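Local coordinates for MsStt7d protein (Micromonas, PDB 4IX3) that probably phosphorylates other proteins using ATP, being the catalytic kinase domain of a homologue of the state transition kinase Stt7, at residues C162-L174 with G209-L223. Sequence-based numbering, arbitrary orientation. Where two conformers were deposited one is given.
Sequences CGVVHRDVKPANL and GPADPRYAKADELYL. With MG (magnesium ion), chain E.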
loop_
_atom_site.group_PDB
_atom_site.type_symbol
_atom_site.label_atom_id
_atom_site.label_comp_id
_atom_site.label_asym_id
_atom_site.label_seq_id
_atom_site.Cartn_x
_atom_site.Cartn_y
_atom_site.Cartn_z
ATOM N N CYS B 162 26.430 -9.261 -3.551
ATOM C CA CYS B 162 25.846 -9.682 -4.816
ATOM C C CYS B 162 24.947 -8.625 -5.419
ATOM O O CYS B 162 24.166 -8.910 -6.341
ATOM C CB CYS B 162 25.166 -11.040 -4.711
ATOM S SG CYS B 162 23.605 -11.037 -3.809
ATOM N N GLY B 163 25.117 -7.382 -4.970
ATOM C CA GLY B 163 24.485 -6.228 -5.595
ATOM C C GLY B 163 23.094 -5.865 -5.099
ATOM O O GLY B 163 22.485 -4.967 -5.655
ATOM N N VAL B 164 22.577 -6.535 -4.091
ATOM C CA VAL B 164 21.235 -6.283 -3.605
ATOM C C VAL B 164 21.226 -5.348 -2.418
ATOM O O VAL B 164 21.968 -5.602 -1.445
ATOM C CB VAL B 164 20.552 -7.625 -3.251
ATOM C CG1 VAL B 164 19.158 -7.394 -2.653
ATOM C CG2 VAL B 164 20.474 -8.506 -4.515
ATOM N N VAL B 165 20.416 -4.304 -2.497
ATOM C CA VAL B 165 20.118 -3.451 -1.348
ATOM C C VAL B 165 18.688 -3.725 -0.922
ATOM O O VAL B 165 17.784 -3.663 -1.781
ATOM C CB VAL B 165 20.372 -1.961 -1.647
ATOM C CG1 VAL B 165 19.974 -1.056 -0.485
ATOM C CG2 VAL B 165 21.828 -1.786 -2.032
ATOM N N HIS B 166 18.474 -4.067 0.338
ATOM C CA HIS B 166 17.167 -4.600 0.752
ATOM C C HIS B 166 16.140 -3.456 0.783
ATOM O O HIS B 166 14.997 -3.630 0.325
ATOM C CB HIS B 166 17.344 -5.272 2.134
ATOM C CG HIS B 166 16.073 -5.779 2.699
ATOM N ND1 HIS B 166 15.707 -7.094 2.792
ATOM C CD2 HIS B 166 15.027 -5.038 3.203
ATOM C CE1 HIS B 166 14.472 -7.172 3.344
ATOM N NE2 HIS B 166 14.084 -5.895 3.618
ATOM N N ARG B 167 16.536 -2.319 1.344
ATOM C CA ARG B 167 15.695 -1.127 1.349
ATOM C C ARG B 167 14.654 -1.069 2.470
ATOM O O ARG B 167 14.165 0.012 2.797
ATOM C CB ARG B 167 15.002 -0.966 -0.008
ATOM C CG ARG B 167 15.213 0.395 -0.654
ATOM C CD ARG B 167 13.979 0.839 -1.422
ATOM N NE ARG B 167 14.315 1.344 -2.750
ATOM C CZ ARG B 167 14.369 2.634 -3.067
ATOM N NH1 ARG B 167 14.108 3.556 -2.150
ATOM N NH2 ARG B 167 14.683 3.003 -4.301
ATOM N N ASP B 168 14.302 -2.211 3.056
ATOM C CA ASP B 168 13.236 -2.209 4.075
ATOM C C ASP B 168 13.632 -3.012 5.301
ATOM O O ASP B 168 12.858 -3.789 5.855
ATOM C CB ASP B 168 11.893 -2.713 3.480
ATOM C CG ASP B 168 10.671 -2.273 4.290
ATOM O OD1 ASP B 168 10.816 -1.411 5.175
ATOM O OD2 ASP B 168 9.567 -2.826 4.050
ATOM N N VAL B 169 14.877 -2.777 5.718
ATOM C CA VAL B 169 15.367 -3.432 6.935
ATOM C C VAL B 169 14.682 -2.791 8.144
ATOM O O VAL B 169 14.678 -1.546 8.301
ATOM C CB VAL B 169 16.903 -3.285 7.009
ATOM C CG1 VAL B 169 17.426 -3.733 8.364
ATOM C CG2 VAL B 169 17.561 -4.064 5.879
ATOM N N LYS B 170 14.144 -3.637 9.010
ATOM C CA LYS B 170 13.478 -3.192 10.226
ATOM C C LYS B 170 13.112 -4.444 11.022
ATOM O O LYS B 170 13.056 -5.538 10.443
ATOM C CB LYS B 170 12.218 -2.304 9.960
ATOM C CG LYS B 170 11.198 -2.997 9.042
ATOM C CD LYS B 170 10.138 -1.985 8.651
ATOM C CE LYS B 170 9.054 -2.567 7.753
ATOM N NZ LYS B 170 8.557 -1.524 6.811
ATOM N N PRO B 171 12.809 -4.316 12.312
ATOM C CA PRO B 171 12.421 -5.478 13.102
ATOM C C PRO B 171 11.220 -6.266 12.541
ATOM O O PRO B 171 11.191 -7.501 12.636
ATOM C CB PRO B 171 12.187 -4.884 14.499
ATOM C CG PRO B 171 13.157 -3.714 14.545
ATOM C CD PRO B 171 12.982 -3.107 13.167
ATOM N N ALA B 172 10.247 -5.592 11.910
ATOM C CA ALA B 172 9.076 -6.291 11.403
ATOM C C ALA B 172 9.470 -7.190 10.228
ATOM O O ALA B 172 8.668 -8.052 9.852
ATOM C CB ALA B 172 8.002 -5.293 10.914
ATOM N N ASN B 173 10.622 -6.942 9.597
ATOM C CA ASN B 173 11.099 -7.731 8.457
ATOM C C ASN B 173 12.223 -8.712 8.856
ATOM O O ASN B 173 12.949 -9.185 7.975
ATOM C CB ASN B 173 11.520 -6.849 7.283
ATOM C CG ASN B 173 10.331 -6.396 6.458
ATOM O OD1 ASN B 173 9.261 -7.003 6.538
ATOM N ND2 ASN B 173 10.528 -5.347 5.686
ATOM N N LEU B 174 12.245 -9.084 10.136
ATOM C CA LEU B 174 13.164 -10.133 10.590
ATOM C C LEU B 174 12.350 -11.203 11.290
ATOM O O LEU B 174 11.415 -10.906 12.034
ATOM C CB LEU B 174 14.217 -9.510 11.538
ATOM C CG LEU B 174 15.241 -8.613 10.818
ATOM C CD1 LEU B 174 15.943 -7.662 11.809
ATOM C CD2 LEU B 174 16.266 -9.469 10.066
ATOM N N GLY B 209 12.442 6.660 -3.362
ATOM C CA GLY B 209 11.592 5.451 -3.626
ATOM C C GLY B 209 10.716 5.280 -2.404
ATOM O O GLY B 209 10.753 6.174 -1.542
ATOM N N PRO B 210 10.082 4.086 -2.231
ATOM C CA PRO B 210 9.239 3.839 -1.047
ATOM C C PRO B 210 10.288 3.709 0.059
ATOM O O PRO B 210 11.461 3.431 -0.197
ATOM C CB PRO B 210 8.541 2.505 -1.369
ATOM C CG PRO B 210 9.550 1.824 -2.244
ATOM C CD PRO B 210 10.301 2.864 -3.021
ATOM N N ALA B 211 9.934 4.102 1.257
ATOM C CA ALA B 211 10.882 3.991 2.337
ATOM C C ALA B 211 9.937 4.002 3.502
ATOM O O ALA B 211 8.953 4.760 3.520
ATOM C CB ALA B 211 11.850 5.196 2.379
ATOM N N ASP B 212 10.264 3.209 4.510
ATOM C CA ASP B 212 9.552 3.318 5.751
ATOM C C ASP B 212 10.209 4.497 6.483
ATOM O O ASP B 212 11.403 4.450 6.758
ATOM C CB ASP B 212 9.767 2.025 6.531
ATOM C CG ASP B 212 8.929 1.963 7.778
ATOM O OD1 ASP B 212 8.841 3.016 8.454
ATOM O OD2 ASP B 212 8.471 0.862 8.180
ATOM N N PRO B 213 9.461 5.590 6.758
ATOM C CA PRO B 213 10.084 6.771 7.341
ATOM C C PRO B 213 10.706 6.514 8.708
ATOM O O PRO B 213 11.615 7.233 9.142
ATOM C CB PRO B 213 8.953 7.794 7.406
ATOM C CG PRO B 213 7.710 7.003 7.267
ATOM C CD PRO B 213 8.007 5.734 6.532
ATOM N N ARG B 214 10.245 5.491 9.412
ATOM C CA ARG B 214 10.789 5.204 10.729
ATOM C C ARG B 214 12.231 4.676 10.658
ATOM O O ARG B 214 12.967 4.796 11.658
ATOM C CB ARG B 214 9.917 4.162 11.424
ATOM C CG ARG B 214 8.469 4.610 11.655
ATOM C CD ARG B 214 7.628 3.494 12.228
ATOM N NE ARG B 214 7.529 2.448 11.208
ATOM C CZ ARG B 214 7.045 1.235 11.425
ATOM N NH1 ARG B 214 6.561 0.921 12.613
ATOM N NH2 ARG B 214 7.096 0.328 10.434
ATOM N N TYR B 215 12.596 4.080 9.525
ATOM C CA TYR B 215 13.856 3.362 9.354
ATOM C C TYR B 215 14.678 3.928 8.226
ATOM O O TYR B 215 15.651 3.319 7.797
ATOM C CB TYR B 215 13.587 1.872 9.142
ATOM C CG TYR B 215 12.912 1.262 10.363
ATOM C CD1 TYR B 215 13.694 0.890 11.481
ATOM C CD2 TYR B 215 11.515 1.139 10.470
ATOM C CE1 TYR B 215 13.109 0.380 12.609
ATOM C CE2 TYR B 215 10.926 0.648 11.605
ATOM C CZ TYR B 215 11.725 0.248 12.693
ATOM O OH TYR B 215 11.122 -0.209 13.836
ATOM N N ALA B 216 14.373 5.163 7.822
ATOM C CA ALA B 216 15.145 5.848 6.788
ATOM C C ALA B 216 15.374 7.282 7.276
ATOM O O ALA B 216 14.457 7.927 7.815
ATOM C CB ALA B 216 14.355 5.857 5.466
ATOM N N LYS B 217 16.632 7.725 7.205
ATOM C CA LYS B 217 16.988 9.113 7.518
ATOM C C LYS B 217 16.080 10.053 6.715
ATOM O O LYS B 217 15.841 9.825 5.519
ATOM C CB LYS B 217 18.482 9.345 7.212
ATOM C CG LYS B 217 18.993 10.756 7.477
ATOM C CD LYS B 217 20.517 10.822 7.484
ATOM C CE LYS B 217 20.971 12.245 7.746
ATOM N NZ LYS B 217 21.126 12.892 6.409
ATOM N N ALA B 218 15.557 11.099 7.355
ATOM C CA ALA B 218 14.439 11.839 6.772
ATOM C C ALA B 218 14.797 12.476 5.429
ATOM O O ALA B 218 13.942 12.653 4.563
ATOM C CB ALA B 218 13.905 12.881 7.733
ATOM N N ASP B 219 16.056 12.851 5.241
ATOM C CA ASP B 219 16.446 13.478 3.986
ATOM C C ASP B 219 17.199 12.541 3.030
ATOM O O ASP B 219 17.862 13.008 2.099
ATOM C CB ASP B 219 17.247 14.746 4.255
ATOM C CG ASP B 219 18.617 14.452 4.826
ATOM O OD1 ASP B 219 18.846 13.321 5.329
ATOM O OD2 ASP B 219 19.410 15.415 4.894
ATOM N N GLU B 220 17.098 11.233 3.285
ATOM C CA GLU B 220 17.719 10.209 2.429
ATOM C C GLU B 220 16.716 9.072 2.255
ATOM O O GLU B 220 16.955 7.925 2.651
ATOM C CB GLU B 220 19.024 9.674 3.001
ATOM C CG GLU B 220 20.027 10.798 3.162
ATOM C CD GLU B 220 21.355 10.369 3.753
ATOM O OE1 GLU B 220 21.616 9.144 3.874
ATOM O OE2 GLU B 220 22.107 11.296 4.139
ATOM N N LEU B 221 15.640 9.388 1.537
ATOM C CA LEU B 221 14.598 8.424 1.192
ATOM C C LEU B 221 14.909 7.677 -0.120
ATOM O O LEU B 221 14.103 6.887 -0.613
ATOM C CB LEU B 221 13.217 9.107 1.194
ATOM C CG LEU B 221 12.917 9.815 2.511
ATOM C CD1 LEU B 221 11.577 10.521 2.329
ATOM C CD2 LEU B 221 12.955 8.896 3.729
ATOM N N TYR B 222 16.091 7.891 -0.674
ATOM C CA TYR B 222 16.510 7.355 -1.967
ATOM C C TYR B 222 17.660 6.344 -1.831
ATOM O O TYR B 222 18.357 6.320 -0.808
ATOM C CB TYR B 222 17.008 8.509 -2.855
ATOM C CG TYR B 222 18.145 9.338 -2.223
ATOM C CD1 TYR B 222 19.476 8.878 -2.234
ATOM C CD2 TYR B 222 17.873 10.550 -1.582
ATOM C CE1 TYR B 222 20.494 9.602 -1.625
ATOM C CE2 TYR B 222 18.891 11.287 -0.986
ATOM C CZ TYR B 222 20.184 10.808 -1.006
ATOM O OH TYR B 222 21.138 11.603 -0.405
ATOM N N LEU B 223 17.932 5.588 -2.895
ATOM C CA LEU B 223 19.177 4.840 -3.058
ATOM C C LEU B 223 20.190 5.642 -3.854
ATOM O O LEU B 223 21.350 5.759 -3.445
ATOM C CB LEU B 223 18.957 3.458 -3.690
ATOM C CG LEU B 223 18.125 2.486 -2.854
ATOM C CD1 LEU B 223 18.072 1.127 -3.523
ATOM C CD2 LEU B 223 18.692 2.334 -1.445
HETATM MG MG MG E . 8.276 -3.624 2.724
HETATM O O HOH W 1 12.904 1.814 4.489
HETATM O O HOH W 2 11.279 0.498 1.408
HETATM O O HOH W 3 9.685 -2.846 12.753
HETATM O O HOH W 4 9.592 -3.282 1.163
HETATM O O HOH W 5 7.016 -4.604 1.304
HETATM O O HOH W 6 6.930 -4.088 4.143
HETATM O O HOH W 7 7.399 -1.862 2.360
#
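Asp-168 and Lys-170 run beside Asp-212 and Tyr-215, the CA atoms of Lys-170 and Tyr-215 being 6.6 Å apart, and no backbone hydrogen bond joins the two loops directly; instead one water donates to Arg-167 O and accepts from Asp-212 N. The HRDVKPAN sequence identifies 162-174 as the catalytic loop of a protein kinase, while 209-223 probably belongs to the activation segment, including its P+1 loop. Lys-170 NZ crosses to Asp-212 OD2 (2.8 Å), taking its anti lone pair, and also binds Asp-168 OD1 on the syn side, so one ammonium bridges two carboxylates. Lys-170 CG lies between backbone N and carbonyl carbon (chi1 55°), from where the chain reaches both carboxylates. Arg-214 fixes the rotation of the Asp-212 carboxylate by gripping it side-on, NE on OD1 and NH2 on OD2, each through a syn lone pair. Lys-170 CB lies over the centre of the Tyr-215 ring, 3.5 Å from the centroid and 7° off the normal, a CH-pi contact. Pro-171 CD comes within 3.5 Å of Tyr-215 CE1. At the other end the Arg-167 guanidinium is sandwiched, Leu-223 CG over one face and Pro-210 CD over the other; its NH1 adds a weak hydrogen bond to Pro-210 O (3.3 Å, 124°). Leu-223 CD2 then meets Val-165 CG1 tip to tip at 3.7 Å. Asp-168 OD2 binds magnesium at 2.0 Å, a site completed by Asp-188 and four waters, and thus the salt-bridge network ties the metal site to the second loop. Helix 246-261 lies against both loops, its Asp-249 accepting from the backbone N of His-166 and Arg-167 and its Gln-259 bonding Tyr-215 OH, while strand 164-165 pairs antiparallel with strand 193-194.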